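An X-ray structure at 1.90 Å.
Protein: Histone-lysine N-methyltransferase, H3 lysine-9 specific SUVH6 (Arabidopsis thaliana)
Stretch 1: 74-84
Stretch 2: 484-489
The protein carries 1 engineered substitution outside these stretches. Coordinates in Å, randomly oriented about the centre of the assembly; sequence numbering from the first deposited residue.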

# COMPACT_ATOMS: atom_id res chain seq x y z
N VAL A 74 -11.37 -9.01 4.68
CA VAL A 74 -12.32 -7.99 4.27
C VAL A 74 -11.63 -6.63 4.18
O VAL A 74 -10.92 -6.23 5.10
N GLY A 75 -11.81 -5.94 3.06
CA GLY A 75 -11.19 -4.65 2.85
C GLY A 75 -9.94 -4.69 1.98
O GLY A 75 -9.52 -3.65 1.48
N ASP A 76 -9.37 -5.88 1.80
CA ASP A 76 -8.16 -6.03 0.98
C ASP A 76 -8.39 -5.50 -0.43
O ASP A 76 -9.48 -5.65 -0.99
N GLU A 77 -7.37 -4.88 -1.01
CA GLU A 77 -7.50 -4.30 -2.34
C GLU A 77 -6.49 -4.88 -3.31
O GLU A 77 -5.42 -5.36 -2.90
N PHE A 78 -6.84 -4.82 -4.59
CA PHE A 78 -6.08 -5.40 -5.68
C PHE A 78 -6.10 -4.44 -6.86
O PHE A 78 -7.13 -3.80 -7.12
N GLN A 79 -4.98 -4.30 -7.55
CA GLN A 79 -4.94 -3.47 -8.75
C GLN A 79 -5.43 -4.24 -9.97
O GLN A 79 -6.21 -3.74 -10.79
N TYR A 80 -4.96 -5.48 -10.09
CA TYR A 80 -5.26 -6.30 -11.25
C TYR A 80 -6.18 -7.47 -10.92
O TYR A 80 -6.05 -8.10 -9.87
N ARG A 81 -7.08 -7.77 -11.85
CA ARG A 81 -7.94 -8.94 -11.73
C ARG A 81 -7.10 -10.20 -11.58
O ARG A 81 -7.50 -11.14 -10.88
N MSE A 82 -5.94 -10.23 -12.23
CA MSE A 82 -5.03 -11.38 -12.16
C MSE A 82 -4.57 -11.71 -10.73
O MSE A 82 -4.25 -12.87 -10.43
N GLU A 83 -4.55 -10.70 -9.85
CA GLU A 83 -4.19 -10.94 -8.45
C GLU A 83 -5.19 -11.89 -7.81
O GLU A 83 -4.83 -12.70 -6.96
N LEU A 84 -6.45 -11.79 -8.22
CA LEU A 84 -7.50 -12.66 -7.70
C LEU A 84 -7.24 -14.11 -8.09
O LEU A 84 -7.52 -15.04 -7.31
N ASP A 484 2.36 -2.33 0.18
CA ASP A 484 1.11 -2.97 -0.21
C ASP A 484 0.25 -1.96 -0.94
O ASP A 484 0.50 -0.76 -0.86
N ASN A 485 -0.78 -2.44 -1.63
CA ASN A 485 -1.93 -1.60 -1.92
C ASN A 485 -2.75 -1.50 -0.63
O ASN A 485 -3.39 -2.46 -0.23
N ILE A 486 -2.70 -0.35 0.02
CA ILE A 486 -3.28 -0.22 1.35
C ILE A 486 -4.74 0.25 1.29
O ILE A 486 -5.05 1.22 0.61
N PRO A 487 -5.64 -0.46 1.99
CA PRO A 487 -7.04 -0.03 2.08
C PRO A 487 -7.15 1.31 2.78
O PRO A 487 -6.28 1.63 3.58
N PRO A 488 -8.21 2.08 2.48
CA PRO A 488 -8.39 3.34 3.21
C PRO A 488 -8.54 3.07 4.71
O PRO A 488 -9.13 2.05 5.09
N LEU A 489 -7.97 3.96 5.51
CA LEU A 489 -8.11 3.98 6.97
C LEU A 489 -7.38 2.84 7.68
O LEU A 489 -7.51 2.69 8.89

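The two stretches meet through a small contact, 275 Å² in total, with no direct hydrogen bond between them. Four waters supply the polar links.

Val74 lies out of reach. Gly75 has positive phi, and at its backbone angles a CB would be jammed against the carbonyl O of the preceding residue. Its own carbonyl packs on the Pro487 ring, with Gly75 O 3.4 Å from Pro487 CG. Asp76 (chi1 m) points away.

Glu77 is the centre of the contact. Its CA-to-CB bond points toward stretch 2, with chi1 m and chi2 t. The side chain runs along the prolines: Glu77 CD lies 4.2 Å from Pro487 CA, and Glu77 OE2 lies 3.3 Å from Pro488 CD. Water 3 donates to Glu77 OE1 (2.8 Å) and, weakly, to Ile486 O (3.0 Å). The backbone is bridged too. Water 2 accepts from Glu77 N (2.8 Å) and donates to Asn485 O (2.7 Å).

Phe78 points away, chi1 m. Gln79 is extended, chi1 and chi2 both t, and leaves sideways. Gln79 CB is 4.3 Å from Asn485 ND2. Water 4 donates to both amide oxygens, Gln79 OE1 at 2.7 Å and Asn485 OD1 at 2.8 Å.

Tyr80, Arg81 and Met82, a selenomethionine, do not reach stretch 2. Glu83 points toward it, with chi1 m and chi2 t. Glu83 OE2 accepts from Gln79 N (2.7 Å) and Tyr80 N (2.9 Å), which ties the carboxylate back to the backbone of Gln79 and Tyr80. Water 1 donates to Glu83 OE1 (2.7 Å) and Glu77 O (2.8 Å) and accepts from Asn485 ND2 (2.9 Å). Asn485, chi1 m and pointing toward stretch 1, thus uses both ends of its amide in water bridges. Leu84 is out of reach.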

# COMPACT_ATOMS: atom_id res chain seq x y z
CB VAL A 74 -13.52 -7.92 5.24
CG1 VAL A 74 -14.36 -6.67 4.99
CG2 VAL A 74 -14.37 -9.18 5.12
CB ASP A 76 -7.71 -7.49 0.90
CG ASP A 76 -6.95 -7.95 2.15
OD1 ASP A 76 -6.65 -7.12 3.03
OD2 ASP A 76 -6.66 -9.17 2.24
CB GLU A 77 -7.37 -2.77 -2.27
CG GLU A 77 -8.44 -2.13 -1.40
CD GLU A 77 -8.66 -0.66 -1.70
OE1 GLU A 77 -7.86 -0.09 -2.47
OE2 GLU A 77 -9.64 -0.09 -1.18
CB PHE A 78 -6.66 -6.76 -6.08
CG PHE A 78 -7.00 -7.64 -4.91
CD1 PHE A 78 -8.28 -7.63 -4.36
CD2 PHE A 78 -6.03 -8.44 -4.32
CE1 PHE A 78 -8.59 -8.41 -3.26
CE2 PHE A 78 -6.33 -9.24 -3.22
CZ PHE A 78 -7.62 -9.22 -2.70
CB GLN A 79 -3.52 -2.95 -9.01
CG GLN A 79 -3.45 -2.00 -10.21
CD GLN A 79 -2.03 -1.57 -10.53
OE1 GLN A 79 -1.15 -1.63 -9.67
NE2 GLN A 79 -1.81 -1.13 -11.76
CB TYR A 80 -3.97 -6.83 -11.86
CG TYR A 80 -3.01 -5.78 -12.36
CD1 TYR A 80 -3.18 -5.19 -13.61
CD2 TYR A 80 -1.90 -5.40 -11.61
CE1 TYR A 80 -2.29 -4.25 -14.08
CE2 TYR A 80 -1.01 -4.45 -12.08
CZ TYR A 80 -1.21 -3.89 -13.32
OH TYR A 80 -0.33 -2.95 -13.81
CB ARG A 81 -8.86 -9.05 -12.95
CG ARG A 81 -10.34 -9.16 -12.62
CD ARG A 81 -11.13 -9.49 -13.87
NE ARG A 81 -12.56 -9.65 -13.64
CZ ARG A 81 -13.45 -8.67 -13.76
NH1 ARG A 81 -13.06 -7.46 -14.12
NH2 ARG A 81 -14.73 -8.92 -13.53
CB MSE A 82 -3.80 -11.13 -13.04
CG MSE A 82 -4.05 -11.38 -14.52
SE MSE A 82 -3.56 -13.17 -15.08
CE MSE A 82 -5.21 -14.08 -14.64
CB GLU A 83 -4.12 -9.62 -7.67
CG GLU A 83 -3.03 -8.66 -8.13
CD GLU A 83 -3.04 -7.35 -7.35
OE1 GLU A 83 -2.96 -7.38 -6.10
OE2 GLU A 83 -3.14 -6.28 -7.98
CB LEU A 84 -8.88 -12.21 -8.20
CG LEU A 84 -9.25 -10.75 -7.93
CD1 LEU A 84 -10.64 -10.44 -8.50
CD2 LEU A 84 -9.18 -10.44 -6.45
CB ASP A 484 0.31 -3.49 1.00
CG ASP A 484 1.11 -4.40 1.90
OD1 ASP A 484 1.08 -4.17 3.12
OD2 ASP A 484 1.71 -5.37 1.39
CB ASN A 485 -2.77 -2.18 -3.06
CG ASN A 485 -2.06 -2.11 -4.40
OD1 ASN A 485 -1.66 -1.03 -4.84
ND2 ASN A 485 -1.91 -3.25 -5.05
CB ILE A 486 -2.46 0.77 2.21
CG1 ILE A 486 -0.98 0.40 2.19
CG2 ILE A 486 -2.99 0.79 3.64
CD1 ILE A 486 -0.07 1.40 2.95
CB PRO A 487 -7.70 -1.14 2.92
CG PRO A 487 -6.76 -2.30 2.85
CD PRO A 487 -5.39 -1.70 2.75
CB PRO A 488 -9.67 3.93 2.61
CG PRO A 488 -10.38 2.77 2.00
CD PRO A 488 -9.32 1.81 1.55
CB LEU A 489 -9.59 3.98 7.37
CG LEU A 489 -10.40 5.18 6.85
CD1 LEU A 489 -11.89 4.97 7.11
CD2 LEU A 489 -9.92 6.48 7.48
O HOH W 1 -2.80 -5.80 -3.88
O HOH W 2 -5.05 -4.45 0.52
O HOH W 3 -5.13 0.16 -2.18
O HOH W 4 -1.31 -0.12 -7.44